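Local atomic coordinates of single-stranded-DNA-specific exonuclease RecJ (Thermus thermophilus, PDB entry 2ZXR), a protein that degrades single-stranded DNA in the 5' to 3' direction, requiring a divalent metal ion such as magnesium or manganese. Residues A[6-11]-A[425-430]; A[273-278]-A[304-309]; A[502-507]-A[526-531]. All coordinates share one frame; numbering follows the deposited sequence.

Interaction 1 of 3, residues A[6-11]-A[425-430]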
loop_
_atom_site.group_PDB
_atom_site.type_symbol
_atom_site.label_atom_id
_atom_site.label_comp_id
_atom_site.label_asym_id
_atom_site.label_seq_id
_atom_site.Cartn_x
_atom_site.Cartn_y
_atom_site.Cartn_z
ATOM N N ARG A 6 -9.839 -9.202 8.344
ATOM C CA ARG A 6 -9.961 -10.410 7.527
ATOM C C ARG A 6 -8.704 -10.637 6.683
ATOM O O ARG A 6 -8.201 -9.700 6.062
ATOM C CB ARG A 6 -11.157 -10.288 6.561
ATOM C CG ARG A 6 -12.546 -10.559 7.154
ATOM C CD ARG A 6 -12.791 -9.794 8.447
ATOM N NE ARG A 6 -14.209 -9.505 8.676
ATOM C CZ ARG A 6 -14.812 -9.614 9.857
ATOM N NH1 ARG A 6 -14.127 -10.025 10.923
ATOM N NH2 ARG A 6 -16.087 -9.261 9.985
ATOM N N TRP A 7 -8.194 -11.864 6.669
ATOM C CA TRP A 7 -7.046 -12.185 5.820
ATOM C C TRP A 7 -7.589 -12.829 4.541
ATOM O O TRP A 7 -8.460 -13.697 4.593
ATOM C CB TRP A 7 -6.110 -13.169 6.499
ATOM C CG TRP A 7 -5.334 -12.600 7.641
ATOM C CD1 TRP A 7 -5.679 -11.540 8.426
ATOM C CD2 TRP A 7 -4.137 -13.135 8.192
ATOM N NE1 TRP A 7 -4.770 -11.390 9.446
ATOM C CE2 TRP A 7 -3.813 -12.355 9.325
ATOM C CE3 TRP A 7 -3.304 -14.206 7.842
ATOM C CZ2 TRP A 7 -2.696 -12.608 10.111
ATOM C CZ3 TRP A 7 -2.183 -14.461 8.629
ATOM C CH2 TRP A 7 -1.892 -13.664 9.750
ATOM N N ARG A 8 -7.078 -12.391 3.400
ATOM C CA ARG A 8 -7.481 -12.919 2.112
ATOM C C ARG A 8 -6.258 -13.274 1.262
ATOM O O ARG A 8 -5.245 -12.551 1.264
ATOM C CB ARG A 8 -8.328 -11.899 1.355
ATOM C CG ARG A 8 -8.510 -12.265 -0.117
ATOM C CD ARG A 8 -9.410 -11.286 -0.848
ATOM N NE ARG A 8 -10.730 -11.186 -0.221
ATOM C CZ ARG A 8 -11.691 -12.104 -0.324
ATOM N NH1 ARG A 8 -11.488 -13.205 -1.039
ATOM N NH2 ARG A 8 -12.859 -11.924 0.293
ATOM N N VAL A 9 -6.358 -14.377 0.529
ATOM C CA VAL A 9 -5.271 -14.804 -0.338
ATOM C C VAL A 9 -5.585 -14.383 -1.760
ATOM O O VAL A 9 -6.643 -14.729 -2.301
ATOM C CB VAL A 9 -5.086 -16.333 -0.301
ATOM C CG1 VAL A 9 -3.937 -16.732 -1.199
ATOM C CG2 VAL A 9 -4.816 -16.791 1.119
ATOM N N LEU A 10 -4.686 -13.631 -2.375
ATOM C CA LEU A 10 -4.908 -13.193 -3.743
ATOM C C LEU A 10 -5.104 -14.399 -4.682
ATOM O O LEU A 10 -4.461 -15.440 -4.535
ATOM C CB LEU A 10 -3.735 -12.323 -4.227
ATOM C CG LEU A 10 -3.365 -11.099 -3.361
ATOM C CD1 LEU A 10 -2.505 -10.125 -4.202
ATOM C CD2 LEU A 10 -4.629 -10.386 -2.865
ATOM N N SER A 11 -5.986 -14.235 -5.660
ATOM C CA SER A 11 -6.315 -15.293 -6.603
ATOM C C SER A 11 -5.148 -15.726 -7.475
ATOM O O SER A 11 -4.227 -14.941 -7.728
ATOM C CB SER A 11 -7.427 -14.800 -7.518
ATOM O OG SER A 11 -6.897 -13.801 -8.386
ATOM N N VAL A 425 -14.315 -2.946 8.481
ATOM C CA VAL A 425 -13.442 -4.120 8.596
ATOM C C VAL A 425 -12.132 -3.861 7.852
ATOM O O VAL A 425 -12.119 -3.175 6.831
ATOM C CB VAL A 425 -14.096 -5.399 7.993
ATOM C CG1 VAL A 425 -15.315 -5.782 8.804
ATOM C CG2 VAL A 425 -14.464 -5.163 6.513
ATOM N N ARG A 426 -11.034 -4.408 8.368
ATOM C CA ARG A 426 -9.719 -4.236 7.747
ATOM C C ARG A 426 -9.343 -5.532 7.031
ATOM O O ARG A 426 -9.584 -6.628 7.537
ATOM C CB ARG A 426 -8.659 -3.895 8.818
ATOM C CG ARG A 426 -7.224 -3.786 8.292
ATOM C CD ARG A 426 -6.312 -2.901 9.172
ATOM N NE ARG A 426 -5.938 -3.496 10.461
ATOM C CZ ARG A 426 -5.029 -4.462 10.624
ATOM N NH1 ARG A 426 -4.767 -4.935 11.843
ATOM N NH2 ARG A 426 -4.368 -4.956 9.574
ATOM N N GLU A 427 -8.798 -5.407 5.831
ATOM C CA GLU A 427 -8.366 -6.585 5.090
ATOM C C GLU A 427 -6.837 -6.623 5.014
ATOM O O GLU A 427 -6.194 -5.579 4.949
ATOM C CB GLU A 427 -8.914 -6.591 3.666
ATOM C CG GLU A 427 -8.126 -7.566 2.779
ATOM C CD GLU A 427 -8.694 -7.753 1.385
ATOM O OE1 GLU A 427 -9.799 -8.341 1.264
ATOM O OE2 GLU A 427 -8.030 -7.319 0.410
ATOM N N VAL A 428 -6.271 -7.823 5.078
ATOM C CA VAL A 428 -4.829 -8.021 4.934
ATOM C C VAL A 428 -4.759 -8.892 3.685
ATOM O O VAL A 428 -5.284 -10.005 3.673
ATOM C CB VAL A 428 -4.200 -8.790 6.108
ATOM C CG1 VAL A 428 -2.716 -8.993 5.839
ATOM C CG2 VAL A 428 -4.390 -8.021 7.413
ATOM N N ALA A 429 -4.156 -8.369 2.629
ATOM C CA ALA A 429 -4.040 -9.084 1.365
ATOM C C ALA A 429 -2.732 -9.884 1.323
ATOM O O ALA A 429 -1.640 -9.337 1.448
ATOM C CB ALA A 429 -4.107 -8.087 0.193
ATOM N N LEU A 430 -2.853 -11.193 1.155
ATOM C CA LEU A 430 -1.686 -12.062 1.123
ATOM C C LEU A 430 -1.407 -12.467 -0.308
ATOM O O LEU A 430 -2.306 -12.927 -1.012
ATOM C CB LEU A 430 -1.918 -13.303 1.978
ATOM C CG LEU A 430 -1.795 -13.255 3.501
ATOM C CD1 LEU A 430 -0.738 -12.247 3.917
ATOM C CD2 LEU A 430 -3.118 -12.900 4.104
#

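Interaction 2 of 3, residues A[273-278]-A[304-309]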
loop_
_atom_site.group_PDB
_atom_site.type_symbol
_atom_site.label_atom_id
_atom_site.label_comp_id
_atom_site.label_asym_id
_atom_site.label_seq_id
_atom_site.Cartn_x
_atom_site.Cartn_y
_atom_site.Cartn_z
ATOM N N ASN A 273 5.961 19.289 6.139
ATOM C CA ASN A 273 4.572 19.513 6.537
ATOM C C ASN A 273 4.441 20.139 7.908
ATOM O O ASN A 273 3.523 20.915 8.138
ATOM C CB ASN A 273 3.739 18.212 6.507
ATOM C CG ASN A 273 3.472 17.716 5.090
ATOM O OD1 ASN A 273 3.388 18.506 4.146
ATOM N ND2 ASN A 273 3.320 16.416 4.941
ATOM N N ALA A 274 5.349 19.799 8.815
ATOM C CA ALA A 274 5.305 20.335 10.172
ATOM C C ALA A 274 5.456 21.843 10.171
ATOM O O ALA A 274 4.840 22.522 10.983
ATOM C CB ALA A 274 6.411 19.710 11.036
ATOM N N ALA A 275 6.294 22.359 9.271
ATOM C CA ALA A 275 6.533 23.801 9.187
ATOM C C ALA A 275 5.230 24.485 8.854
ATOM O O ALA A 275 4.844 25.487 9.465
ATOM C CB ALA A 275 7.578 24.118 8.099
ATOM N N SER A 276 4.541 23.923 7.881
ATOM C CA SER A 276 3.280 24.480 7.469
ATOM C C SER A 276 2.203 24.300 8.537
ATOM O O SER A 276 1.505 25.255 8.861
ATOM C CB SER A 276 2.840 23.841 6.152
ATOM O OG SER A 276 1.553 24.304 5.798
ATOM N N ARG A 277 2.066 23.091 9.087
ATOM C CA ARG A 277 1.048 22.840 10.101
ATOM C C ARG A 277 1.276 23.785 11.276
ATOM O O ARG A 277 0.343 24.133 11.974
ATOM C CB ARG A 277 1.098 21.398 10.638
ATOM C CG ARG A 277 1.008 20.235 9.628
ATOM C CD ARG A 277 1.623 18.949 10.301
ATOM N NE ARG A 277 1.781 17.773 9.430
ATOM C CZ ARG A 277 0.776 17.163 8.791
ATOM N NH1 ARG A 277 -0.463 17.614 8.928
ATOM N NH2 ARG A 277 1.004 16.114 8.001
ATOM N N LEU A 278 2.525 24.200 11.487
ATOM C CA LEU A 278 2.855 25.079 12.599
ATOM C C LEU A 278 2.942 26.589 12.274
ATOM O O LEU A 278 3.428 27.390 13.078
ATOM C CB LEU A 278 4.154 24.580 13.261
ATOM C CG LEU A 278 4.000 23.815 14.589
ATOM C CD1 LEU A 278 2.702 23.010 14.610
ATOM C CD2 LEU A 278 5.209 22.921 14.826
ATOM N N HIS A 304 13.788 20.663 11.571
ATOM C CA HIS A 304 13.916 19.593 12.572
ATOM C C HIS A 304 13.249 20.000 13.883
ATOM O O HIS A 304 12.595 19.181 14.537
ATOM C CB HIS A 304 15.377 19.259 12.842
ATOM C CG HIS A 304 16.030 18.503 11.729
ATOM N ND1 HIS A 304 17.401 18.415 11.583
ATOM C CD2 HIS A 304 15.495 17.761 10.731
ATOM C CE1 HIS A 304 17.678 17.640 10.547
ATOM N NE2 HIS A 304 16.537 17.229 10.015
ATOM N N ARG A 305 13.394 21.276 14.245
ATOM C CA ARG A 305 12.804 21.778 15.462
ATOM C C ARG A 305 11.286 21.831 15.362
ATOM O O ARG A 305 10.580 21.471 16.299
ATOM C CB ARG A 305 13.336 23.171 15.785
ATOM C CG ARG A 305 13.037 23.556 17.223
ATOM C CD ARG A 305 12.932 25.055 17.405
ATOM N NE ARG A 305 11.802 25.595 16.660
ATOM C CZ ARG A 305 11.898 26.617 15.826
ATOM N NH1 ARG A 305 13.080 27.192 15.652
ATOM N NH2 ARG A 305 10.827 27.055 15.169
ATOM N N LEU A 306 10.775 22.285 14.225
ATOM C CA LEU A 306 9.329 22.357 14.059
ATOM C C LEU A 306 8.705 20.950 14.100
ATOM O O LEU A 306 7.641 20.745 14.699
ATOM C CB LEU A 306 8.982 23.055 12.738
ATOM C CG LEU A 306 9.222 24.568 12.756
ATOM C CD1 LEU A 306 9.434 25.063 11.337
ATOM C CD2 LEU A 306 8.023 25.293 13.449
ATOM N N ASN A 307 9.364 19.992 13.457
ATOM C CA ASN A 307 8.867 18.617 13.443
ATOM C C ASN A 307 8.878 18.004 14.857
ATOM O O ASN A 307 7.985 17.237 15.208
ATOM C CB ASN A 307 9.717 17.763 12.503
ATOM C CG ASN A 307 9.116 16.392 12.265
ATOM O OD1 ASN A 307 8.012 16.265 11.724
ATOM N ND2 ASN A 307 9.840 15.360 12.666
ATOM N N ALA A 308 9.882 18.358 15.658
ATOM C CA ALA A 308 9.971 17.861 17.035
ATOM C C ALA A 308 8.834 18.468 17.857
ATOM O O ALA A 308 8.283 17.824 18.757
ATOM C CB ALA A 308 11.335 18.233 17.665
ATOM N N ARG A 309 8.481 19.712 17.543
ATOM C CA ARG A 309 7.388 20.386 18.237
ATOM C C ARG A 309 6.069 19.701 17.841
ATOM O O ARG A 309 5.268 19.343 18.692
ATOM C CB ARG A 309 7.376 21.871 17.867
ATOM C CG ARG A 309 6.225 22.708 18.452
ATOM C CD ARG A 309 6.158 22.640 19.991
ATOM N NE ARG A 309 5.158 23.570 20.521
ATOM C CZ ARG A 309 4.690 23.553 21.768
ATOM N NH1 ARG A 309 5.127 22.646 22.638
ATOM N NH2 ARG A 309 3.776 24.439 22.150
HETATM O O HOH W 1 4.801 16.598 10.444
#

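Interaction 3 of 3, residues A[502-507]-A[526-531]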
loop_
_atom_site.group_PDB
_atom_site.type_symbol
_atom_site.label_atom_id
_atom_site.label_comp_id
_atom_site.label_asym_id
_atom_site.label_seq_id
_atom_site.Cartn_x
_atom_site.Cartn_y
_atom_site.Cartn_z
ATOM N N GLU A 502 -0.042 -22.981 17.407
ATOM C CA GLU A 502 0.019 -22.832 15.966
ATOM C C GLU A 502 -0.331 -21.399 15.614
ATOM O O GLU A 502 -1.292 -20.830 16.153
ATOM C CB GLU A 502 -0.971 -23.764 15.278
ATOM C CG GLU A 502 -0.356 -24.996 14.642
ATOM C CD GLU A 502 -1.275 -25.570 13.576
ATOM O OE1 GLU A 502 -0.941 -26.612 12.967
ATOM O OE2 GLU A 502 -2.346 -24.956 13.348
ATOM N N VAL A 503 0.436 -20.816 14.697
ATOM C CA VAL A 503 0.191 -19.441 14.281
ATOM C C VAL A 503 0.139 -19.256 12.772
ATOM O O VAL A 503 0.552 -20.117 11.988
ATOM C CB VAL A 503 1.290 -18.484 14.809
ATOM C CG1 VAL A 503 1.310 -18.472 16.325
ATOM C CG2 VAL A 503 2.636 -18.914 14.272
ATOM N N GLU A 504 -0.391 -18.111 12.380
ATOM C CA GLU A 504 -0.467 -17.712 10.987
ATOM C C GLU A 504 0.206 -16.347 10.999
ATOM O O GLU A 504 0.001 -15.574 11.924
ATOM C CB GLU A 504 -1.919 -17.562 10.539
ATOM C CG GLU A 504 -2.378 -18.697 9.691
ATOM C CD GLU A 504 -3.803 -18.561 9.273
ATOM O OE1 GLU A 504 -4.150 -19.255 8.303
ATOM O OE2 GLU A 504 -4.572 -17.781 9.902
ATOM N N VAL A 505 1.010 -16.059 9.988
ATOM C CA VAL A 505 1.716 -14.781 9.921
ATOM C C VAL A 505 1.620 -14.148 8.549
ATOM O O VAL A 505 1.822 -14.834 7.545
ATOM C CB VAL A 505 3.223 -14.946 10.189
ATOM C CG1 VAL A 505 3.933 -13.584 9.970
ATOM C CG2 VAL A 505 3.463 -15.465 11.603
ATOM N N ALA A 506 1.328 -12.844 8.517
ATOM C CA ALA A 506 1.277 -12.083 7.281
ATOM C C ALA A 506 2.569 -11.290 7.384
ATOM O O ALA A 506 2.699 -10.435 8.267
ATOM C CB ALA A 506 0.108 -11.155 7.273
ATOM N N GLY A 507 3.541 -11.553 6.512
ATOM C CA GLY A 507 4.782 -10.826 6.663
ATOM C C GLY A 507 5.534 -10.345 5.448
ATOM O O GLY A 507 5.342 -10.843 4.350
ATOM N N ASP A 526 1.225 -8.840 10.735
ATOM C CA ASP A 526 0.114 -9.328 11.548
ATOM C C ASP A 526 0.426 -10.773 11.884
ATOM O O ASP A 526 1.133 -11.458 11.137
ATOM C CB ASP A 526 -1.258 -9.217 10.866
ATOM C CG ASP A 526 -2.425 -9.254 11.887
ATOM O OD1 ASP A 526 -2.160 -9.316 13.115
ATOM O OD2 ASP A 526 -3.613 -9.218 11.478
ATOM N N LEU A 527 -0.091 -11.218 13.022
ATOM C CA LEU A 527 0.150 -12.566 13.518
ATOM C C LEU A 527 -1.079 -13.014 14.319
ATOM O O LEU A 527 -1.650 -12.215 15.083
ATOM C CB LEU A 527 1.407 -12.528 14.391
ATOM C CG LEU A 527 1.878 -13.696 15.248
ATOM C CD1 LEU A 527 3.215 -13.303 15.857
ATOM C CD2 LEU A 527 0.872 -13.999 16.361
ATOM N N ARG A 528 -1.476 -14.282 14.158
ATOM C CA ARG A 528 -2.662 -14.781 14.850
ATOM C C ARG A 528 -2.800 -16.306 14.924
ATOM O O ARG A 528 -2.080 -17.057 14.265
ATOM C CB ARG A 528 -3.909 -14.243 14.149
ATOM C CG ARG A 528 -4.117 -14.882 12.778
ATOM C CD ARG A 528 -5.378 -14.406 12.066
ATOM N NE ARG A 528 -5.628 -15.187 10.851
ATOM C CZ ARG A 528 -6.682 -15.022 10.054
ATOM N NH1 ARG A 528 -7.590 -14.100 10.336
ATOM N NH2 ARG A 528 -6.826 -15.776 8.974
ATOM N N LYS A 529 -3.744 -16.752 15.743
ATOM C CA LYS A 529 -4.043 -18.169 15.847
ATOM C C LYS A 529 -4.800 -18.348 14.537
ATOM O O LYS A 529 -5.586 -17.485 14.162
ATOM C CB LYS A 529 -4.959 -18.434 17.042
ATOM C CG LYS A 529 -5.666 -19.785 17.023
ATOM C CD LYS A 529 -6.540 -19.965 18.269
ATOM C CE LYS A 529 -7.250 -21.311 18.273
ATOM N NZ LYS A 529 -8.051 -21.501 17.032
ATOM N N PRO A 530 -4.570 -19.454 13.819
ATOM C CA PRO A 530 -5.261 -19.679 12.540
ATOM C C PRO A 530 -6.758 -19.398 12.600
ATOM O O PRO A 530 -7.411 -19.707 13.584
ATOM C CB PRO A 530 -4.946 -21.142 12.239
ATOM C CG PRO A 530 -3.585 -21.318 12.877
ATOM C CD PRO A 530 -3.763 -20.624 14.198
ATOM N N GLU A 531 -7.304 -18.804 11.547
ATOM C CA GLU A 531 -8.727 -18.489 11.519
ATOM C C GLU A 531 -9.277 -18.506 10.104
ATOM O O GLU A 531 -8.624 -18.968 9.163
ATOM C CB GLU A 531 -8.975 -17.102 12.124
ATOM C CG GLU A 531 -8.518 -16.975 13.573
ATOM C CD GLU A 531 -8.553 -15.542 14.101
ATOM O OE1 GLU A 531 -8.051 -15.313 15.231
ATOM O OE2 GLU A 531 -9.078 -14.651 13.390
#

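Interaction 1 of 3, residues A[6-11]-A[425-430]
Parallel pairing of two strands distant in sequence, Arg-6 to Val-9 beside Glu-427 to Leu-430, puts the N-terminal strand on one margin of the mixed sheet that includes the RecJ OB strands. Five backbone hydrogen bonds join them, from Arg-6 N to Arg-426 O (2.7 Å) through to Leu-10 N and Leu-430 O (2.8 Å), the last almost straight at 178°. On the buried face the Trp-7 indole and Val-428 lie side by side: Val-428 CB sits over the five-membered ring, 4.3 Å from its centroid, in a CH-pi contact, and Leu-430 CD2 reaches Trp-7 CB at 3.8 Å. The face carrying Arg-6, Arg-8, Glu-427 and Ala-429 is more exposed and holds the charged pair. Glu-427, its CG anti to the backbone N (chi1 162°), sends OE1 to the guanidinium edge of Arg-8 in a salt bridge whose NE–OE1 bond is weak at 3.3 Å, the planes 59° apart; the stronger partner of Arg-8 is Glu-534, met by NH2. Leu-10 CD2 packs on Ala-429 CB (3.9 Å). Strand 462-466 comes next in the sheet, its Leu-463 touching Trp-7 and Leu-430, and Ala-506 of strand 503-514 packs on the face of Trp-7, Val-428 and Leu-430.

Interaction 2 of 3, residues A[273-278]-A[304-309]
Ala-274 and Ala-275, in the last turn of helix 261-277, pack against Leu-306 and Asn-307 of the long helix 293-321, a helix-helix crossing at 68° with the local axes 8.2 Å apart. Small side chains make this close approach possible. Ala-274 CB points toward the long helix and comes 3.6 Å from Asn-307 CA, so the alanine methyl rests on the main chain of its partner. The shortest approach is that of Leu-278 CD2 to Leu-306 O, 3.3 Å. Leu-306 contributes both of its methyls: CD1 meets Ala-275 at its CA and its CB, both 3.8 Å away, and CD2 lies against Leu-278 CB and CD2. Its CG is anti to the carbonyl carbon, beside the backbone N (chi1 -73°). Ala-284 of helix 281-289 and Leu-303, one turn earlier on the long helix, also touch Ala-275, so this part of the contact is buried on several sides. Ser-276 and Asn-273 lead off in other directions, to the loop of the manganese ligands Asp-80 and Asp-82: Ser-276 OG bonds to the backbone oxygens of Asp-80 and Tyr-81, and Asn-273 OD1 to Ala-83 N. The same helix end is thus hydrogen-bonded to the backbone of the loop that carries two manganese ligands.

The margins are looser. Beside Ala-274 a water weakly links Arg-277 NE and Asn-307 OD1, at 3.4 and 3.5 Å; the stronger partner of Asn-307 OD1 is Arg-310 NH2. On the exposed margin Arg-309 offers only its aliphatic stem, which crosses Leu-278 at about a right angle, Arg-309 CG standing 3.8 Å from Leu-278 CD2.

Interaction 3 of 3, residues A[502-507]-A[526-531]
Glu-504 OE2 is gripped side-on by Arg-528, with NE at 3.0 Å and NH2 at 3.2 Å both bonding to this one oxygen. The carboxylate and guanidinium planes are only 16° apart, and OE2 lies at the guanidinium edge, near its plane. Arg-528 CG stands between the backbone N and the carbonyl carbon (chi1 70°), and the chain runs extended from there to NE, alongside Glu-504. A weak third bond reaches OE2 from Glu-531 N. Glu-531 also lays its CB over the centre of the guanidinium face, while its OE2 pairs with Arg-528 NH1 by charge alone; Arg-528 NH2 has a further acceptor in Ala-532 O. The guanidinium probably keeps this buried carboxylate ionised, although Glu-531 OE2 lies 6.5 Å from Glu-504 OE2.

This network lies at the open end of the antiparallel beta hairpin made by strand 503-514 of the RecJ OB domain and strand 517-528. Glu-504 and Arg-528 are a hydrogen-bonded pair (Glu-504 N to Arg-528 O, 2.7 Å), as are Ala-506 and Asp-526 (Ala-506 N to Asp-526 O, 3.0 Å). Between them Val-505 and Leu-527, a non-hydrogen-bonded pair, put their side chains on the other face, where Phe-482 touches both. Beyond the paired strands Pro-530 CA packs 3.3 Å from Glu-504 OE2, and its ring carbon CD approaches Glu-502 O at 3.2 Å.

In the fold
Interactions 1 and 3 belong to one mixed sheet, their centres 12 Å apart, and Trp-7 joins them: its NE1 lies 3.2 Å from Asp-526 OD2, a probable hydrogen bond, its CH2 rests 3.5 Å from Glu-504 O, and its ring makes a cation-pi contact with Arg-528. Leu-430 CD1 packs on Ala-506 CB at 3.6 Å. Interaction 2 stands apart, 36 and 38 Å centre to centre from interactions 1 and 3, though nested in sequence within the loop interaction 1 closes. It alone is near the nuclease centre: the Ala-275 side chain lies about 9 Å from that of Asp-80, a ligand of the first manganese, whereas magnesium here is held by Asp-84, Asp-136, His-160, His-161 and Asp-221.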